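Long-range contacts in ABC transporter substrate-binding protein (Bradyrhizobium japonicum, PDB 4I1D), which probably captures a small solute, perhaps a polyamine such as putrescine or spermidine, in the periplasm for delivery to an ABC transporter: residues I56-D61 and A239-T244; G74-L79 and S232-K237. All coordinates share one frame; numbering follows the deposited sequence.

Contact 1. Residues I56-D61 and A239-T244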
# COMPACT_ATOMS: atom_id res chain seq x y z
N ILE A 56 12.15 -3.84 -33.95
CA ILE A 56 11.86 -2.83 -34.97
C ILE A 56 13.07 -1.91 -35.23
O ILE A 56 13.15 -1.31 -36.29
CB ILE A 56 10.63 -1.95 -34.61
CG1 ILE A 56 10.84 -1.24 -33.27
CG2 ILE A 56 9.35 -2.77 -34.59
CD1 ILE A 56 9.65 -0.41 -32.83
N TRP A 57 13.99 -1.81 -34.27
CA TRP A 57 15.19 -0.97 -34.44
C TRP A 57 16.35 -1.78 -35.01
O TRP A 57 16.49 -2.97 -34.72
CB TRP A 57 15.63 -0.37 -33.11
CG TRP A 57 14.67 0.61 -32.51
CD1 TRP A 57 13.70 1.33 -33.16
CD2 TRP A 57 14.59 0.98 -31.13
NE1 TRP A 57 13.03 2.13 -32.27
CE2 TRP A 57 13.55 1.93 -31.02
CE3 TRP A 57 15.29 0.60 -29.98
CZ2 TRP A 57 13.20 2.51 -29.80
CZ3 TRP A 57 14.94 1.18 -28.77
CH2 TRP A 57 13.90 2.12 -28.69
N ASP A 58 17.19 -1.13 -35.82
CA ASP A 58 18.40 -1.78 -36.35
C ASP A 58 19.66 -1.30 -35.63
O ASP A 58 20.42 -2.09 -35.04
CB ASP A 58 18.56 -1.52 -37.85
CG ASP A 58 17.44 -2.16 -38.68
OD1 ASP A 58 17.36 -3.40 -38.70
OD2 ASP A 58 16.66 -1.42 -39.32
N VAL A 59 19.88 0.00 -35.69
CA VAL A 59 21.10 0.59 -35.18
C VAL A 59 20.77 1.57 -34.06
O VAL A 59 19.90 2.42 -34.20
CB VAL A 59 21.86 1.32 -36.30
CG1 VAL A 59 23.10 1.98 -35.74
CG2 VAL A 59 22.23 0.34 -37.42
N VAL A 60 21.48 1.42 -32.95
CA VAL A 60 21.30 2.26 -31.79
C VAL A 60 22.59 2.99 -31.42
O VAL A 60 23.67 2.39 -31.39
CB VAL A 60 20.82 1.44 -30.58
CG1 VAL A 60 20.81 2.29 -29.33
CG2 VAL A 60 19.43 0.88 -30.87
N ASP A 61 22.47 4.28 -31.17
CA ASP A 61 23.56 5.11 -30.70
C ASP A 61 23.39 5.29 -29.20
O ASP A 61 22.40 5.88 -28.76
CB ASP A 61 23.51 6.47 -31.40
CG ASP A 61 24.38 7.50 -30.73
OD1 ASP A 61 25.51 7.14 -30.33
OD2 ASP A 61 23.93 8.67 -30.60
N ALA A 239 18.25 -7.82 -35.85
CA ALA A 239 17.83 -6.64 -36.59
C ALA A 239 17.28 -7.02 -37.97
O ALA A 239 17.89 -7.80 -38.69
CB ALA A 239 18.99 -5.65 -36.73
N PRO A 240 16.11 -6.47 -38.32
CA PRO A 240 15.46 -6.82 -39.59
C PRO A 240 16.29 -6.42 -40.80
O PRO A 240 16.12 -7.01 -41.87
CB PRO A 240 14.14 -6.02 -39.54
CG PRO A 240 14.46 -4.85 -38.68
CD PRO A 240 15.37 -5.42 -37.60
N ASN A 241 17.18 -5.44 -40.65
CA ASN A 241 18.00 -4.98 -41.77
C ASN A 241 19.49 -5.03 -41.46
O ASN A 241 20.23 -4.10 -41.78
CB ASN A 241 17.62 -3.56 -42.18
CG ASN A 241 16.17 -3.44 -42.61
OD1 ASN A 241 15.78 -3.93 -43.67
ND2 ASN A 241 15.37 -2.76 -41.79
N LEU A 242 19.91 -6.12 -40.83
CA LEU A 242 21.31 -6.35 -40.49
C LEU A 242 22.30 -5.92 -41.58
O LEU A 242 23.10 -5.00 -41.37
CB LEU A 242 21.52 -7.82 -40.14
CG LEU A 242 22.96 -8.17 -39.74
CD1 LEU A 242 23.33 -7.44 -38.46
CD2 LEU A 242 23.12 -9.68 -39.59
N GLU A 243 22.25 -6.57 -42.74
CA GLU A 243 23.22 -6.31 -43.80
C GLU A 243 23.34 -4.83 -44.16
O GLU A 243 24.44 -4.29 -44.22
CB GLU A 243 22.92 -7.14 -45.06
CG GLU A 243 23.77 -8.40 -45.18
N THR A 244 22.20 -4.18 -44.41
CA THR A 244 22.21 -2.74 -44.65
C THR A 244 22.82 -2.01 -43.44
O THR A 244 23.59 -1.06 -43.60
CB THR A 244 20.79 -2.21 -44.89
OG1 THR A 244 20.16 -2.98 -45.92
CG2 THR A 244 20.84 -0.74 -45.31

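Contact 2. Residues G74-L79 and S232-K237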
# COMPACT_ATOMS: atom_id res chain seq x y z
N GLY A 74 24.05 -10.88 -24.97
CA GLY A 74 23.52 -11.38 -26.23
C GLY A 74 22.46 -10.49 -26.88
O GLY A 74 21.64 -10.98 -27.66
N LEU A 75 22.48 -9.20 -26.59
CA LEU A 75 21.43 -8.30 -27.07
C LEU A 75 21.82 -7.54 -28.33
O LEU A 75 20.97 -7.02 -29.03
CB LEU A 75 21.02 -7.30 -25.99
CG LEU A 75 20.30 -7.84 -24.76
CD1 LEU A 75 20.46 -6.84 -23.61
CD2 LEU A 75 18.84 -8.12 -25.05
N ILE A 76 23.12 -7.46 -28.60
CA ILE A 76 23.59 -6.80 -29.81
C ILE A 76 24.59 -7.68 -30.56
O ILE A 76 25.20 -8.58 -29.98
CB ILE A 76 24.20 -5.40 -29.52
CG1 ILE A 76 25.29 -5.50 -28.46
CG2 ILE A 76 23.12 -4.42 -29.05
CD1 ILE A 76 26.02 -4.19 -28.23
N GLU A 77 24.74 -7.40 -31.85
CA GLU A 77 25.52 -8.27 -32.73
C GLU A 77 27.01 -8.18 -32.46
O GLU A 77 27.55 -7.10 -32.21
CB GLU A 77 25.25 -7.93 -34.20
CG GLU A 77 23.84 -8.24 -34.68
CD GLU A 77 23.66 -9.70 -35.09
OE1 GLU A 77 24.69 -10.40 -35.22
OE2 GLU A 77 22.50 -10.13 -35.28
N LYS A 78 27.68 -9.33 -32.52
CA LYS A 78 29.13 -9.35 -32.58
C LYS A 78 29.48 -8.82 -33.96
O LYS A 78 29.04 -9.36 -34.96
CB LYS A 78 29.65 -10.77 -32.42
CG LYS A 78 30.79 -10.92 -31.41
CD LYS A 78 30.95 -12.38 -30.99
CE LYS A 78 29.60 -12.98 -30.56
NZ LYS A 78 29.63 -14.46 -30.41
N LEU A 79 30.25 -7.74 -34.02
CA LEU A 79 30.54 -7.11 -35.31
C LEU A 79 31.69 -7.78 -36.07
O LEU A 79 32.75 -8.05 -35.49
CB LEU A 79 30.84 -5.62 -35.13
CG LEU A 79 29.70 -4.76 -34.58
CD1 LEU A 79 30.13 -3.30 -34.52
CD2 LEU A 79 28.45 -4.93 -35.42
N SER A 232 28.53 5.03 -28.67
CA SER A 232 28.95 4.13 -29.74
C SER A 232 27.72 3.59 -30.50
O SER A 232 26.61 3.56 -29.96
CB SER A 232 29.76 2.95 -29.17
OG SER A 232 30.94 3.39 -28.53
N LEU A 233 27.95 3.16 -31.73
CA LEU A 233 26.90 2.54 -32.53
C LEU A 233 27.00 1.03 -32.38
O LEU A 233 28.10 0.47 -32.35
CB LEU A 233 27.08 2.91 -34.00
CG LEU A 233 27.11 4.41 -34.33
CD1 LEU A 233 27.13 4.57 -35.83
CD2 LEU A 233 25.90 5.11 -33.73
N CYS A 234 25.84 0.38 -32.28
CA CYS A 234 25.74 -1.08 -32.23
C CYS A 234 24.46 -1.48 -32.95
O CYS A 234 23.61 -0.64 -33.22
CB CYS A 234 25.69 -1.57 -30.79
SG CYS A 234 24.34 -0.80 -29.84
N ILE A 235 24.34 -2.77 -33.24
CA ILE A 235 23.25 -3.28 -34.06
C ILE A 235 22.51 -4.31 -33.24
O ILE A 235 23.14 -5.17 -32.62
CB ILE A 235 23.80 -3.96 -35.33
CG1 ILE A 235 24.61 -2.96 -36.16
CG2 ILE A 235 22.68 -4.60 -36.14
CD1 ILE A 235 25.29 -3.59 -37.37
N LEU A 236 21.18 -4.23 -33.23
CA LEU A 236 20.40 -5.16 -32.42
C LEU A 236 20.54 -6.58 -32.93
O LEU A 236 20.57 -6.82 -34.14
CB LEU A 236 18.93 -4.76 -32.34
CG LEU A 236 18.60 -3.70 -31.28
CD1 LEU A 236 19.05 -2.36 -31.77
CD2 LEU A 236 17.11 -3.66 -30.97
N LYS A 237 20.65 -7.53 -32.01
CA LYS A 237 20.61 -8.94 -32.37
C LYS A 237 19.24 -9.22 -33.01
O LYS A 237 18.21 -8.92 -32.43
CB LYS A 237 20.82 -9.81 -31.13
CG LYS A 237 21.44 -11.17 -31.41
CD LYS A 237 22.87 -11.02 -31.92
CE LYS A 237 23.54 -12.37 -32.08
NZ LYS A 237 23.67 -13.08 -30.77
O HOH W 1 26.51 -4.41 -32.42

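Contact 1. Residues I56-D61 and A239-T244
Ala239 opens the approach to Asp58 with a methyl group directed at the 56-61 segment. Its CB stands 3.4 Å from Asp58 OD1 and also rests near Asp58 CA; the small methyl fits close beside the carboxylate. Pro240 comes next, its ring crossing the aspartate side chain obliquely. Pro240 CD lies just 3.0 Å from Asp58 OD1 and Pro240 CG 3.2 Å from the same oxygen, while Trp57 O lies farther from Pro240 CD, at 3.9 Å. The proline nitrogen has no hydrogen to offer, and the first donor is therefore the backbone N of Asn241, which reaches Asp58 OD1 at 2.8 Å with an N-H...O angle of 148°. The Asn241 side chain adds a second bond: ND2 donates to Asp58 OD2 at 3.1 Å, almost straight (172°). Both oxygens are met on their syn sides, although the carboxylate and amide planes are turned 61° apart. The aspartate reaches across because its CG stands anti to its own carbonyl carbon, beside the backbone N. Asn241 sits at the N-cap position of helix 242-252, but its side chain makes no capping bond; its ND2 points its hydrogen at Asp58. Asp58 OD2 also accepts from Thr6 N in strand 4-9. Pro240 packs on Glu215 of the second subunit. An alanine at Asp58 would probably leave Asn241 N and ND2, and Thr6 N, without their acceptor, and the Asn241 amide free to turn. One buried carboxylate thus takes three N-H donors and ties the start of helix 242-252 to the beginning of strand 59-63, and these donors, with the nearby helix N-terminus, would be expected to favour its charged form.

Contact 2. Residues G74-L79 and S232-K237
Ile76 and Leu236 are paired through their backbones, as a non-hydrogen-bonded antiparallel pair, flanked by two backbone bonds that make the tight part of the contact. Glu77 N donates to Ile235 O at 2.9 Å, approaching nearly along the C=O axis, and Lys237 N donates to Leu75 O at 3.0 Å from above the carbonyl plane. On the buried side Ile76 CD1 meets Cys234 CB at 3.7 Å. Ile76 CG2, anti to the carbonyl carbon, lies by Ile235 O and Cys234 SG. The branched isoleucine presents two methyls to the slim cysteine. Leu79 CD2 touches Ile235 CD1 at 3.9 Å, and both residues pack on helix 242-252. The 74-79 loop enters this single beta bridge straight from a helix end: Gly74, with positive phi, is the C-prime residue of a Schellman motif closing helix 64-72, a conformation glycine adopts readily. Past the bridge the two backbones part, and water 1 stands in for the next direct bond, accepting from Ile235 N at 2.8 Å and lying 2.9 Å from Glu77 O, to which it probably donates. Looser still is the solvent side, where Lys237 and Glu77 cross at about a right angle. Lys237 CD packs 3.5 Å from Glu77 OE2, which takes a weak bond from Gly238 N, while Lys237 NZ stays 5.3 Å from Glu77 OE1, so methylene rather than ammonium meets the carboxylate.

In the fold
The centres of contacts 1 and 2 lie about 9 Å apart, and the two meet through neighbouring antiparallel strands, 59-63 and 219-235, of one mixed sheet. Asp58 O probably accepts a hydrogen bond from Leu236 N, and Val60 N probably donates one to Cys234 O; Val60 also packs on Leu236. In chain order come 56-61, 74-79, 232-237 and 239-244, so along the chain contact 2 falls between the two segments of contact 1. Strand 219-235 runs almost directly into helix 242-252, which lets late segments complete a lobe begun near the N-terminus, consistent with the two-lobed fold of periplasmic binding proteins. Both contacts are structural and lie away from the malate site.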